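Local structure of chaperone SycD (Chlamydia pneumoniae, 4NRH) at residues 105-117 / 129-141. The protein is a type III secretion chaperone of the LcrH/SycD family that binds CopN and probably helps direct translocator secretion. Sequence-based numbering, arbitrary orientation.
Sequences HMSEQYSQALHAY and YPHYYAYICYTLT
The thiol of Cys-137 is ringed by three aromatic side chains, each meeting it differently: SG lies over one face of the His-105 ring, at the edge of Tyr-117 and obliquely beside Tyr-110. This is tetratricopeptide-repeat packing, in which helix 94-106 turns back into helix 110-123 and helix 129-140 then runs antiparallel to the latter; the axes of 110-117 and 129-140 approach to 9.3 Å, with 162° between their directions. Cys-137 enters as a knob among His-105, Tyr-110, Ala-113 and Leu-114, a hole that admits a small polarisable sulfur; SG is 3.8 Å from ND1 of His-105.

A second knob, from the other helix, is Tyr-117, whose long flat ring can lie along Pro-130, Tyr-133, Ala-134 and Cys-137. Tyr-133 sets its CB over one face of that ring, 3.6 Å from CE2 of Tyr-117, while its own ring leads away and barely overlaps the first, the planes at 29°. Glu-108, with positive phi, ends helix 94-106 in a Schellman motif, and its CA lies over one face of the Tyr-110 ring, toward the rim; on the opposite face Leu-140 sets CB over the centre, 4.1 Å from the centroid. Ile-136 brings CG2, anti to its backbone N, to the edge of the imidazole.

Leu-114 suits its place beside Cys-137 and Tyr-138 because its branched end can reach where its CB does not point: CD2 lies 3.6 Å from CB of Cys-137 and makes a CH-pi contact over the centre of one face of the Tyr-138 ring. Beyond this contact Tyr-138 also touches Ala-147 of helix 147-158. His-105 swings its ring, CG anti to the backbone N (chi1 -172°), from the end of helix 94-106 toward helix 129-140, where ND1 shares a hydrogen bond of 3.1 Å with OH of Tyr-117, in the plane of the imidazole.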
loop_
_atom_site.group_PDB
_atom_site.type_symbol
_atom_site.label_atom_id
_atom_site.label_comp_id
_atom_site.label_asym_id
_atom_site.label_seq_id
_atom_site.Cartn_x
_atom_site.Cartn_y
_atom_site.Cartn_z
ATOM N N HIS D 105 -27.716 -4.237 2.614
ATOM C CA HIS D 105 -29.145 -4.135 2.898
ATOM C C HIS D 105 -29.460 -4.731 4.270
ATOM O O HIS D 105 -30.118 -4.097 5.096
ATOM C CB HIS D 105 -29.953 -4.840 1.800
ATOM C CG HIS D 105 -31.435 -4.635 1.896
ATOM N ND1 HIS D 105 -32.275 -4.805 0.816
ATOM C CD2 HIS D 105 -32.227 -4.275 2.934
ATOM C CE1 HIS D 105 -33.519 -4.560 1.184
ATOM N NE2 HIS D 105 -33.518 -4.236 2.465
ATOM N N MET D 106 -28.982 -5.950 4.506
ATOM C CA MET D 106 -29.198 -6.627 5.780
ATOM C C MET D 106 -28.487 -5.909 6.924
ATOM O O MET D 106 -28.873 -6.040 8.085
ATOM C CB MET D 106 -28.723 -8.080 5.699
ATOM C CG MET D 106 -29.487 -8.935 4.698
ATOM S SD MET D 106 -31.256 -8.997 5.032
ATOM C CE MET D 106 -31.270 -9.650 6.701
ATOM N N SER D 107 -27.445 -5.153 6.589
ATOM C CA SER D 107 -26.692 -4.392 7.580
ATOM C C SER D 107 -27.298 -3.010 7.800
ATOM O O SER D 107 -26.779 -2.216 8.585
ATOM C CB SER D 107 -25.230 -4.256 7.151
ATOM O OG SER D 107 -24.587 -5.517 7.117
ATOM N N GLU D 108 -28.388 -2.733 7.086
ATOM C CA GLU D 108 -29.089 -1.450 7.149
ATOM C C GLU D 108 -28.198 -0.296 6.695
ATOM O O GLU D 108 -28.373 0.842 7.126
ATOM C CB GLU D 108 -29.630 -1.180 8.557
ATOM C CG GLU D 108 -30.699 -2.161 9.011
ATOM C CD GLU D 108 -31.228 -1.848 10.396
ATOM O OE1 GLU D 108 -31.134 -0.676 10.820
ATOM O OE2 GLU D 108 -31.751 -2.769 11.057
ATOM N N GLN D 109 -27.241 -0.603 5.824
ATOM C CA GLN D 109 -26.443 0.428 5.175
ATOM C C GLN D 109 -27.046 0.686 3.801
ATOM O O GLN D 109 -26.492 0.290 2.776
ATOM C CB GLN D 109 -24.977 0.004 5.061
ATOM C CG GLN D 109 -24.370 -0.484 6.368
ATOM C CD GLN D 109 -22.867 -0.664 6.283
ATOM O OE1 GLN D 109 -22.179 0.083 5.585
ATOM N NE2 GLN D 109 -22.349 -1.658 6.993
ATOM N N TYR D 110 -28.190 1.362 3.801
ATOM C CA TYR D 110 -29.038 1.476 2.620
ATOM C C TYR D 110 -28.431 2.341 1.519
ATOM O O TYR D 110 -28.525 2.000 0.340
ATOM C CB TYR D 110 -30.408 2.023 3.023
ATOM C CG TYR D 110 -31.125 1.145 4.025
ATOM C CD1 TYR D 110 -31.433 -0.176 3.723
ATOM C CD2 TYR D 110 -31.484 1.633 5.276
ATOM C CE1 TYR D 110 -32.084 -0.984 4.636
ATOM C CE2 TYR D 110 -32.136 0.830 6.196
ATOM C CZ TYR D 110 -32.433 -0.476 5.870
ATOM O OH TYR D 110 -33.082 -1.279 6.781
ATOM N N SER D 111 -27.831 3.463 1.905
ATOM C CA SER D 111 -27.209 4.376 0.949
ATOM C C SER D 111 -26.210 3.658 0.044
ATOM O O SER D 111 -26.198 3.863 -1.171
ATOM C CB SER D 111 -26.514 5.524 1.685
ATOM O OG SER D 111 -25.941 6.443 0.772
ATOM N N GLN D 112 -25.371 2.821 0.644
ATOM C CA GLN D 112 -24.379 2.061 -0.106
ATOM C C GLN D 112 -24.998 0.827 -0.756
ATOM O O GLN D 112 -24.541 0.375 -1.806
ATOM C CB GLN D 112 -23.218 1.664 0.803
ATOM C CG GLN D 112 -22.378 2.851 1.240
ATOM C CD GLN D 112 -21.133 2.445 1.995
ATOM O OE1 GLN D 112 -20.995 1.298 2.421
ATOM N NE2 GLN D 112 -20.218 3.390 2.173
ATOM N N ALA D 113 -26.034 0.285 -0.122
ATOM C CA ALA D 113 -26.783 -0.832 -0.687
ATOM C C ALA D 113 -27.444 -0.415 -1.994
ATOM O O ALA D 113 -27.469 -1.176 -2.962
ATOM C CB ALA D 113 -27.822 -1.334 0.301
ATOM N N LEU D 114 -27.987 0.798 -2.005
ATOM C CA LEU D 114 -28.617 1.364 -3.194
ATOM C C LEU D 114 -27.644 1.457 -4.364
ATOM O O LEU D 114 -27.988 1.117 -5.496
ATOM C CB LEU D 114 -29.185 2.750 -2.880
ATOM C CG LEU D 114 -30.520 2.778 -2.138
ATOM C CD1 LEU D 114 -30.758 4.144 -1.519
ATOM C CD2 LEU D 114 -31.646 2.411 -3.088
ATOM N N HIS D 115 -26.431 1.927 -4.084
ATOM C CA HIS D 115 -25.399 2.054 -5.106
ATOM C C HIS D 115 -25.048 0.707 -5.732
ATOM O O HIS D 115 -24.911 0.599 -6.950
ATOM C CB HIS D 115 -24.140 2.698 -4.520
ATOM C CG HIS D 115 -22.985 2.730 -5.469
ATOM N ND1 HIS D 115 -21.848 1.968 -5.286
ATOM C CD2 HIS D 115 -22.788 3.425 -6.614
ATOM C CE1 HIS D 115 -21.003 2.198 -6.273
ATOM N NE2 HIS D 115 -21.549 3.080 -7.094
ATOM N N ALA D 116 -24.905 -0.314 -4.892
ATOM C CA ALA D 116 -24.558 -1.652 -5.361
ATOM C C ALA D 116 -25.675 -2.240 -6.219
ATOM O O ALA D 116 -25.414 -2.871 -7.245
ATOM C CB ALA D 116 -24.254 -2.564 -4.182
ATOM N N TYR D 117 -26.917 -2.033 -5.790
ATOM C CA TYR D 117 -28.082 -2.458 -6.564
ATOM C C TYR D 117 -28.137 -1.748 -7.913
ATOM O O TYR D 117 -28.468 -2.355 -8.933
ATOM C CB TYR D 117 -29.373 -2.194 -5.786
ATOM C CG TYR D 117 -29.608 -3.136 -4.626
ATOM C CD1 TYR D 117 -29.163 -4.450 -4.669
ATOM C CD2 TYR D 117 -30.288 -2.712 -3.491
ATOM C CE1 TYR D 117 -29.382 -5.315 -3.612
ATOM C CE2 TYR D 117 -30.512 -3.568 -2.430
ATOM C CZ TYR D 117 -30.059 -4.867 -2.495
ATOM O OH TYR D 117 -30.283 -5.717 -1.437
ATOM N N TYR D 129 -35.203 -7.512 -10.478
ATOM C CA TYR D 129 -34.944 -7.612 -9.040
ATOM C C TYR D 129 -33.989 -6.568 -8.436
ATOM O O TYR D 129 -34.225 -6.118 -7.315
ATOM C CB TYR D 129 -34.438 -9.019 -8.705
ATOM C CG TYR D 129 -35.556 -10.028 -8.576
ATOM C CD1 TYR D 129 -36.315 -10.101 -7.414
ATOM C CD2 TYR D 129 -35.866 -10.894 -9.616
ATOM C CE1 TYR D 129 -37.342 -11.014 -7.286
ATOM C CE2 TYR D 129 -36.895 -11.812 -9.497
ATOM C CZ TYR D 129 -37.628 -11.867 -8.330
ATOM O OH TYR D 129 -38.652 -12.778 -8.204
ATOM N N PRO D 130 -32.903 -6.196 -9.144
ATOM C CA PRO D 130 -32.083 -5.122 -8.568
ATOM C C PRO D 130 -32.877 -3.834 -8.360
ATOM O O PRO D 130 -32.652 -3.122 -7.379
ATOM C CB PRO D 130 -30.981 -4.922 -9.611
ATOM C CG PRO D 130 -30.871 -6.232 -10.291
ATOM C CD PRO D 130 -32.264 -6.788 -10.334
ATOM N N HIS D 131 -33.795 -3.546 -9.278
ATOM C CA HIS D 131 -34.657 -2.374 -9.172
ATOM C C HIS D 131 -35.666 -2.508 -8.035
ATOM O O HIS D 131 -35.952 -1.537 -7.335
ATOM C CB HIS D 131 -35.388 -2.132 -10.495
ATOM C CG HIS D 131 -34.472 -1.886 -11.653
ATOM N ND1 HIS D 131 -33.841 -0.678 -11.859
ATOM C CD2 HIS D 131 -34.075 -2.695 -12.662
ATOM C CE1 HIS D 131 -33.096 -0.753 -12.947
ATOM N NE2 HIS D 131 -33.219 -1.967 -13.454
ATOM N N TYR D 132 -36.204 -3.712 -7.857
ATOM C CA TYR D 132 -37.172 -3.968 -6.793
ATOM C C TYR D 132 -36.567 -3.766 -5.408
ATOM O O TYR D 132 -37.200 -3.187 -4.525
ATOM C CB TYR D 132 -37.738 -5.386 -6.904
ATOM C CG TYR D 132 -38.620 -5.774 -5.737
ATOM C CD1 TYR D 132 -39.889 -5.228 -5.593
ATOM C CD2 TYR D 132 -38.184 -6.683 -4.780
ATOM C CE1 TYR D 132 -40.700 -5.577 -4.528
ATOM C CE2 TYR D 132 -38.989 -7.037 -3.712
ATOM C CZ TYR D 132 -40.246 -6.480 -3.591
ATOM O OH TYR D 132 -41.053 -6.827 -2.532
ATOM N N TYR D 133 -35.346 -4.253 -5.218
ATOM C CA TYR D 133 -34.660 -4.100 -3.939
ATOM C C TYR D 133 -34.212 -2.658 -3.731
ATOM O O TYR D 133 -34.036 -2.212 -2.597
ATOM C CB TYR D 133 -33.471 -5.059 -3.849
ATOM C CG TYR D 133 -33.892 -6.486 -3.584
ATOM C CD1 TYR D 133 -34.456 -6.847 -2.368
ATOM C CD2 TYR D 133 -33.741 -7.469 -4.554
ATOM C CE1 TYR D 133 -34.850 -8.147 -2.120
ATOM C CE2 TYR D 133 -34.133 -8.772 -4.316
ATOM C CZ TYR D 133 -34.687 -9.106 -3.097
ATOM O OH TYR D 133 -35.078 -10.402 -2.855
ATOM N N ALA D 134 -34.023 -1.935 -4.831
ATOM C CA ALA D 134 -33.781 -0.500 -4.759
ATOM C C ALA D 134 -35.040 0.205 -4.265
ATOM O O ALA D 134 -34.971 1.134 -3.462
ATOM C CB ALA D 134 -33.353 0.045 -6.114
ATOM N N TYR D 135 -36.189 -0.256 -4.753
ATOM C CA TYR D 135 -37.486 0.257 -4.323
ATOM C C TYR D 135 -37.675 0.080 -2.819
ATOM O O TYR D 135 -38.101 1.005 -2.127
ATOM C CB TYR D 135 -38.618 -0.437 -5.091
ATOM C CG TYR D 135 -39.911 -0.580 -4.315
ATOM C CD1 TYR D 135 -40.816 0.469 -4.232
ATOM C CD2 TYR D 135 -40.234 -1.776 -3.682
ATOM C CE1 TYR D 135 -42.000 0.338 -3.529
ATOM C CE2 TYR D 135 -41.413 -1.915 -2.975
ATOM C CZ TYR D 135 -42.293 -0.856 -2.903
ATOM O OH TYR D 135 -43.470 -0.991 -2.203
ATOM N N ILE D 136 -37.369 -1.116 -2.325
ATOM C CA ILE D 136 -37.446 -1.404 -0.897
ATOM C C ILE D 136 -36.573 -0.448 -0.086
ATOM O O ILE D 136 -37.022 0.127 0.905
ATOM C CB ILE D 136 -37.024 -2.857 -0.592
ATOM C CG1 ILE D 136 -38.028 -3.845 -1.187
ATOM C CG2 ILE D 136 -36.895 -3.076 0.907
ATOM C CD1 ILE D 136 -37.703 -5.293 -0.888
ATOM N N CYS D 137 -35.332 -0.264 -0.526
ATOM C CA CYS D 137 -34.386 0.597 0.177
ATOM C C CYS D 137 -34.812 2.064 0.146
ATOM O O CYS D 137 -34.713 2.763 1.154
ATOM C CB CYS D 137 -32.987 0.444 -0.418
ATOM S SG CYS D 137 -32.160 -1.105 0.012
ATOM N N TYR D 138 -35.274 2.527 -1.014
ATOM C CA TYR D 138 -35.772 3.894 -1.151
ATOM C C TYR D 138 -36.982 4.120 -0.248
ATOM O O TYR D 138 -37.206 5.225 0.248
ATOM C CB TYR D 138 -36.143 4.191 -2.604
ATOM C CG TYR D 138 -34.970 4.484 -3.513
ATOM C CD1 TYR D 138 -33.943 5.327 -3.109
ATOM C CD2 TYR D 138 -34.895 3.921 -4.780
ATOM C CE1 TYR D 138 -32.873 5.600 -3.943
ATOM C CE2 TYR D 138 -33.830 4.183 -5.618
ATOM C CZ TYR D 138 -32.822 5.023 -5.196
ATOM O OH TYR D 138 -31.760 5.287 -6.031
ATOM N N THR D 139 -37.760 3.061 -0.047
ATOM C CA THR D 139 -38.898 3.084 0.864
ATOM C C THR D 139 -38.408 3.224 2.304
ATOM O O THR D 139 -39.011 3.930 3.115
ATOM C CB THR D 139 -39.761 1.811 0.722
ATOM O OG1 THR D 139 -40.343 1.769 -0.586
ATOM C CG2 THR D 139 -40.869 1.785 1.767
ATOM N N LEU D 140 -37.297 2.559 2.604
ATOM C CA LEU D 140 -36.724 2.554 3.947
ATOM C C LEU D 140 -36.155 3.909 4.366
ATOM O O LEU D 140 -35.876 4.126 5.544
ATOM C CB LEU D 140 -35.633 1.484 4.064
ATOM C CG LEU D 140 -36.003 0.190 4.798
ATOM C CD1 LEU D 140 -37.011 0.457 5.909
ATOM C CD2 LEU D 140 -36.516 -0.876 3.845
ATOM N N THR D 141 -35.980 4.820 3.411
ATOM C CA THR D 141 -35.473 6.148 3.748
ATOM C C THR D 141 -36.641 7.080 4.058
ATOM O O THR D 141 -36.452 8.203 4.525
ATOM C CB THR D 141 -34.628 6.741 2.606
ATOM O OG1 THR D 141 -35.455 6.962 1.458
ATOM C CG2 THR D 141 -33.497 5.793 2.234
#